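Local coordinates for acetyltransferase of GNAT family (Staphylococcus aureus subsp. aureus Mu50, PDB 3D8P), which is a GNAT-family acetyltransferase that probably transfers an acetyl group from acetyl-coenzyme A to an unidentified acceptor, at residues A[17-22]-A[38-44]; A[52-56]-A[68-72]. The contacts are given in a common frame with arbitrary orientation. Residues are numbered along the deposited sequence.

Contact 1 of 2, residues A[17-22]-A[38-44]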
loop_
_atom_site.group_PDB
_atom_site.type_symbol
_atom_site.label_atom_id
_atom_site.label_comp_id
_atom_site.label_asym_id
_atom_site.label_seq_id
_atom_site.Cartn_x
_atom_site.Cartn_y
_atom_site.Cartn_z
ATOM N N LEU A 17 -13.307 -2.238 2.977
ATOM C CA LEU A 17 -11.866 -2.016 2.975
ATOM C C LEU A 17 -11.287 -2.142 4.364
ATOM O O LEU A 17 -10.325 -2.851 4.581
ATOM C CB LEU A 17 -11.535 -0.631 2.429
ATOM C CG LEU A 17 -10.040 -0.261 2.412
ATOM C CD1 LEU A 17 -9.311 -1.258 1.579
ATOM C CD2 LEU A 17 -9.773 1.136 1.872
ATOM N N ILE A 18 -11.890 -1.436 5.312
ATOM C CA ILE A 18 -11.474 -1.508 6.709
ATOM C C ILE A 18 -11.546 -2.938 7.290
ATOM O O ILE A 18 -10.575 -3.391 7.912
ATOM C CB ILE A 18 -12.253 -0.518 7.571
ATOM C CG1 ILE A 18 -11.905 0.916 7.135
ATOM C CG2 ILE A 18 -11.903 -0.714 9.046
ATOM C CD1 ILE A 18 -12.872 1.966 7.644
ATOM N N GLU A 19 -12.647 -3.659 7.085
ATOM C CA GLU A 19 -12.733 -5.054 7.550
ATOM C C GLU A 19 -11.719 -5.995 6.899
ATOM O O GLU A 19 -11.226 -6.923 7.548
ATOM C CB GLU A 19 -14.115 -5.632 7.334
ATOM C CG GLU A 19 -14.266 -7.032 7.934
ATOM N N PHE A 20 -11.426 -5.759 5.620
ATOM C CA PHE A 20 -10.423 -6.522 4.863
ATOM C C PHE A 20 -9.033 -6.343 5.451
ATOM O O PHE A 20 -8.356 -7.301 5.772
ATOM C CB PHE A 20 -10.441 -6.076 3.387
ATOM C CG PHE A 20 -9.390 -6.718 2.522
ATOM C CD1 PHE A 20 -9.586 -7.979 1.989
ATOM C CD2 PHE A 20 -8.218 -6.051 2.219
ATOM C CE1 PHE A 20 -8.628 -8.554 1.187
ATOM C CE2 PHE A 20 -7.259 -6.630 1.414
ATOM C CZ PHE A 20 -7.468 -7.874 0.895
ATOM N N ILE A 21 -8.599 -5.102 5.583
ATOM C CA ILE A 21 -7.289 -4.814 6.123
ATOM C C ILE A 21 -7.173 -5.351 7.571
ATOM O O ILE A 21 -6.243 -6.096 7.891
ATOM C CB ILE A 21 -6.994 -3.294 5.998
ATOM C CG1 ILE A 21 -6.831 -2.935 4.512
ATOM C CG2 ILE A 21 -5.767 -2.925 6.781
ATOM C CD1 ILE A 21 -6.449 -1.477 4.194
ATOM N N LEU A 22 -8.134 -5.006 8.427
ATOM C CA LEU A 22 -8.132 -5.437 9.818
ATOM C C LEU A 22 -8.136 -6.949 10.037
ATOM O O LEU A 22 -7.510 -7.420 10.985
ATOM C CB LEU A 22 -9.331 -4.838 10.579
ATOM C CG LEU A 22 -9.299 -3.355 10.962
ATOM C CD1 LEU A 22 -10.668 -2.927 11.569
ATOM C CD2 LEU A 22 -8.157 -3.086 11.918
ATOM N N GLN A 38 -5.745 3.632 12.895
ATOM C CA GLN A 38 -5.592 3.850 11.457
ATOM C C GLN A 38 -6.620 4.832 10.924
ATOM O O GLN A 38 -7.387 4.496 10.022
ATOM C CB GLN A 38 -5.711 2.505 10.743
ATOM C CG GLN A 38 -4.841 1.415 11.405
ATOM C CD GLN A 38 -4.900 0.085 10.698
ATOM O OE1 GLN A 38 -4.279 -0.098 9.653
ATOM N NE2 GLN A 38 -5.623 -0.860 11.281
ATOM N N PRO A 39 -6.619 6.069 11.463
ATOM C CA PRO A 39 -7.585 7.077 11.019
ATOM C C PRO A 39 -7.565 7.394 9.521
ATOM O O PRO A 39 -8.584 7.800 9.000
ATOM C CB PRO A 39 -7.215 8.315 11.856
ATOM C CG PRO A 39 -5.778 8.043 12.359
ATOM C CD PRO A 39 -5.716 6.584 12.527
ATOM N N ASP A 40 -6.436 7.229 8.830
ATOM C CA ASP A 40 -6.385 7.507 7.385
ATOM C C ASP A 40 -7.424 6.702 6.641
ATOM O O ASP A 40 -7.982 7.198 5.676
ATOM C CB ASP A 40 -4.992 7.270 6.751
ATOM C CG ASP A 40 -4.435 5.881 7.032
ATOM O OD1 ASP A 40 -4.351 5.523 8.226
ATOM O OD2 ASP A 40 -4.032 5.186 6.059
ATOM N N LEU A 41 -7.709 5.490 7.115
ATOM C CA LEU A 41 -8.733 4.647 6.501
ATOM C C LEU A 41 -10.170 5.190 6.650
ATOM O O LEU A 41 -11.049 4.788 5.915
ATOM C CB LEU A 41 -8.653 3.220 7.043
ATOM C CG LEU A 41 -7.367 2.431 6.849
ATOM C CD1 LEU A 41 -7.528 1.019 7.454
ATOM C CD2 LEU A 41 -6.968 2.398 5.360
ATOM N N GLU A 42 -10.400 6.106 7.584
ATOM C CA GLU A 42 -11.722 6.690 7.784
ATOM C C GLU A 42 -12.098 7.686 6.683
ATOM O O GLU A 42 -13.282 7.969 6.482
ATOM C CB GLU A 42 -11.795 7.444 9.135
ATOM C CG GLU A 42 -11.576 6.597 10.376
ATOM C CD GLU A 42 -12.553 5.428 10.506
ATOM O OE1 GLU A 42 -13.644 5.449 9.881
ATOM O OE2 GLU A 42 -12.228 4.481 11.257
ATOM N N ASN A 43 -11.086 8.253 6.028
ATOM C CA ASN A 43 -11.274 9.301 5.040
ATOM C C ASN A 43 -10.251 9.050 3.886
ATOM O O ASN A 43 -9.323 9.812 3.757
ATOM C CB ASN A 43 -11.019 10.743 5.656
ATOM C CG ASN A 43 -11.775 11.056 7.043
ATOM O OD1 ASN A 43 -11.355 10.620 8.130
ATOM N ND2 ASN A 43 -12.790 11.937 6.984
ATOM N N ILE A 44 -10.415 7.996 3.078
ATOM C CA ILE A 44 -9.455 7.639 2.018
ATOM C C ILE A 44 -9.408 8.688 0.923
ATOM O O ILE A 44 -8.312 9.032 0.475
ATOM C CB ILE A 44 -9.695 6.204 1.344
ATOM C CG1 ILE A 44 -9.456 5.024 2.300
ATOM C CG2 ILE A 44 -8.780 5.975 0.144
ATOM C CD1 ILE A 44 -8.042 4.752 2.677
#

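Contact 2 of 2, residues A[52-56]-A[68-72]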
loop_
_atom_site.group_PDB
_atom_site.type_symbol
_atom_site.label_atom_id
_atom_site.label_comp_id
_atom_site.label_asym_id
_atom_site.label_seq_id
_atom_site.Cartn_x
_atom_site.Cartn_y
_atom_site.Cartn_z
ATOM N N GLY A 52 -3.222 14.231 -3.729
ATOM C CA GLY A 52 -2.229 13.974 -4.769
ATOM C C GLY A 52 -1.676 12.563 -4.711
ATOM O O GLY A 52 -0.667 12.270 -5.355
ATOM N N GLY A 53 -2.338 11.689 -3.951
ATOM C CA GLY A 53 -1.928 10.298 -3.812
ATOM C C GLY A 53 -2.769 9.366 -4.652
ATOM O O GLY A 53 -3.394 9.796 -5.605
ATOM N N GLN A 54 -2.772 8.085 -4.279
ATOM C CA GLN A 54 -3.494 7.029 -4.972
ATOM C C GLN A 54 -4.052 6.015 -3.984
ATOM O O GLN A 54 -3.524 5.811 -2.915
ATOM C CB GLN A 54 -2.554 6.264 -5.907
ATOM C CG GLN A 54 -1.898 7.076 -7.021
ATOM C CD GLN A 54 -0.743 6.333 -7.676
ATOM O OE1 GLN A 54 -0.882 5.190 -8.061
ATOM N NE2 GLN A 54 0.411 6.988 -7.787
ATOM N N PHE A 55 -5.156 5.392 -4.351
ATOM C CA PHE A 55 -5.632 4.226 -3.631
ATOM C C PHE A 55 -6.413 3.362 -4.622
ATOM O O PHE A 55 -7.444 3.781 -5.183
ATOM C CB PHE A 55 -6.429 4.580 -2.364
ATOM C CG PHE A 55 -6.343 3.522 -1.328
ATOM C CD1 PHE A 55 -6.956 2.287 -1.536
ATOM C CD2 PHE A 55 -5.589 3.700 -0.189
ATOM C CE1 PHE A 55 -6.862 1.281 -0.612
ATOM C CE2 PHE A 55 -5.492 2.697 0.749
ATOM C CZ PHE A 55 -6.129 1.479 0.542
ATOM N N TRP A 56 -5.873 2.163 -4.856
ATOM C CA TRP A 56 -6.402 1.215 -5.826
ATOM C C TRP A 56 -6.874 -0.052 -5.131
ATOM O O TRP A 56 -6.324 -0.459 -4.094
ATOM C CB TRP A 56 -5.335 0.849 -6.864
ATOM C CG TRP A 56 -4.722 2.022 -7.578
ATOM C CD1 TRP A 56 -3.476 2.561 -7.350
ATOM C CD2 TRP A 56 -5.309 2.806 -8.629
ATOM N NE1 TRP A 56 -3.264 3.628 -8.186
ATOM C CE2 TRP A 56 -4.366 3.801 -8.983
ATOM C CE3 TRP A 56 -6.533 2.758 -9.313
ATOM C CZ2 TRP A 56 -4.608 4.735 -9.988
ATOM C CZ3 TRP A 56 -6.779 3.683 -10.300
ATOM C CH2 TRP A 56 -5.820 4.674 -10.624
ATOM N N THR A 68 -5.375 -4.433 -2.001
ATOM C CA THR A 68 -5.352 -2.993 -1.806
ATOM C C THR A 68 -3.944 -2.444 -1.950
ATOM O O THR A 68 -2.952 -3.163 -1.736
ATOM C CB THR A 68 -5.892 -2.578 -0.377
ATOM O OG1 THR A 68 -5.041 -3.113 0.634
ATOM C CG2 THR A 68 -7.345 -3.067 -0.144
ATOM N N ILE A 69 -3.858 -1.163 -2.291
ATOM C CA ILE A 69 -2.554 -0.480 -2.324
ATOM C C ILE A 69 -2.798 1.017 -2.297
ATOM O O ILE A 69 -3.610 1.523 -3.042
ATOM C CB ILE A 69 -1.689 -0.892 -3.568
ATOM C CG1 ILE A 69 -0.200 -0.651 -3.324
ATOM C CG2 ILE A 69 -2.149 -0.158 -4.838
ATOM C CD1 ILE A 69 0.679 -1.139 -4.477
ATOM N N GLY A 70 -2.091 1.704 -1.419
ATOM C CA GLY A 70 -2.158 3.151 -1.300
ATOM C C GLY A 70 -0.808 3.813 -1.545
ATOM O O GLY A 70 0.244 3.187 -1.416
ATOM N N LEU A 71 -0.852 5.087 -1.906
ATOM C CA LEU A 71 0.343 5.885 -2.075
ATOM C C LEU A 71 0.079 7.278 -1.569
ATOM O O LEU A 71 -0.952 7.906 -1.930
ATOM C CB LEU A 71 0.765 5.980 -3.552
ATOM C CG LEU A 71 2.136 6.632 -3.809
ATOM C CD1 LEU A 71 3.270 5.610 -3.829
ATOM C CD2 LEU A 71 2.173 7.433 -5.071
ATOM N N ILE A 72 0.990 7.779 -0.732
ATOM C CA ILE A 72 0.971 9.204 -0.393
ATOM C C ILE A 72 2.132 9.925 -1.068
ATOM O O ILE A 72 3.220 9.398 -1.241
ATOM C CB ILE A 72 0.913 9.525 1.140
ATOM C CG1 ILE A 72 2.109 8.955 1.877
ATOM C CG2 ILE A 72 -0.412 9.013 1.749
ATOM C CD1 ILE A 72 2.338 9.557 3.279
#

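Contact 1 of 2, residues A[17-22]-A[38-44]
Leu-41 is the centre of this contact. It belongs to a short turn, and its CB points at helix 14-28. Its mt rotamer extends the side chain between Ile-18 and Ile-21, one helical turn apart at i and i+3. Ile-18 CG1 lies 4.0 Å from Leu-41 CB, and Ile-21 CD1 lies 4.1 Å from Leu-41 CD2. The m chi1 and t chi2 of Ile-18 bring its end nearer the turn, although its CA-to-CB bond points sideways. Leu-17, as tp, brings CD2 to 3.9 Å from CG1 of Ile-44, the first residue of helix 44-49.

At the other end, Leu-22 CD2 packs 3.4 Å from Gln-38 NE2. Gln-38 OE1 hydrogen-bonds to Gln-25, further along the same helix, and to Lys-83. NE2 bonds to the backbone of Asp-34, a residue of the calcium site. Glu-42 starts away from the helix but curls back through two m torsions, and it forms a salt bridge with Arg-35.

The contact packs the segment leading into helix 44-49 on helix 14-28, in the helical layer on one face of the GNAT sheet. Segments 17-22 and 38-44 meet through van der Waals contact, mainly of aliphatic side chains. Gln-25 and Lys-14 of the same helix add hydrogen bonds to Gln-38 and the Glu-42 carbonyl.

Contact 2 of 2, residues A[52-56]-A[68-72]
Strand 54-56 and strand 68-72 run antiparallel, at 177°, with their axes 4.6 Å apart. They are paired arms of the beta hairpin 54-59/65-73. Gln-54 and Leu-71 form a hydrogen-bonded pair, with Gln-54 N to Leu-71 O at 3.0 Å and Leu-71 N to Gln-54 O at 2.9 Å. Trp-56 and Ile-69 form the next such pair, with Trp-56 N to Ile-69 O at 3.0 Å and Ile-69 N to Trp-56 O at 3.1 Å. Between them, Phe-55 and Gly-70 are a non-hydrogen-bonded pair.

Gln-54, Trp-56, Ile-69 and Leu-71 share one face, which helix 95-109 covers. There Trp-56 CB packs 3.9 Å from Ile-69 CG2, and Gln-54 NE2 lies 3.3 Å from Leu-71 CD2. Trp-56 NE1 donates to Gln-54 OE1 at 2.9 Å, linking residues i and i+2 on the same side of one strand. The indole also makes a cation-pi contact with Lys-102.

Phe-55 lies on the opposite face, toward helices 14-28 and 44-49. Its ring folds over the partner strand, and Phe-55 CD2 lies 3.6 Å from Gly-70 CA. A CB on Gly-70 would clash with this ring, so glycine makes room for it.

The backbone bonds fix the register of the hairpin, while its side chains serve two different helical layers, as in the alpha/beta fold of GNAT enzymes.

Both contacts are buried, but the centre of contact 2 is about 7 Å from the centre of the chain, that of contact 1 about 12 Å. Contact 2 is part of the sheet itself. Contact 1 joins a helix and a turn in the layer on one face of that sheet. The two meet directly: Leu-17 CD1 is 3.2 Å from Thr-68 CG2, and Ile-44 CG2 is 3.7 Å from Phe-55 CB. Leu-17 and Ile-44, which touch each other in contact 1, also pack on the hairpin. The chemistry follows the place in the fold. Paired strands are joined by regular backbone hydrogen bonds. Segments 17-22 and 38-44 meet through aliphatic side chains, with polar ties to the same helix lying outside 17-22.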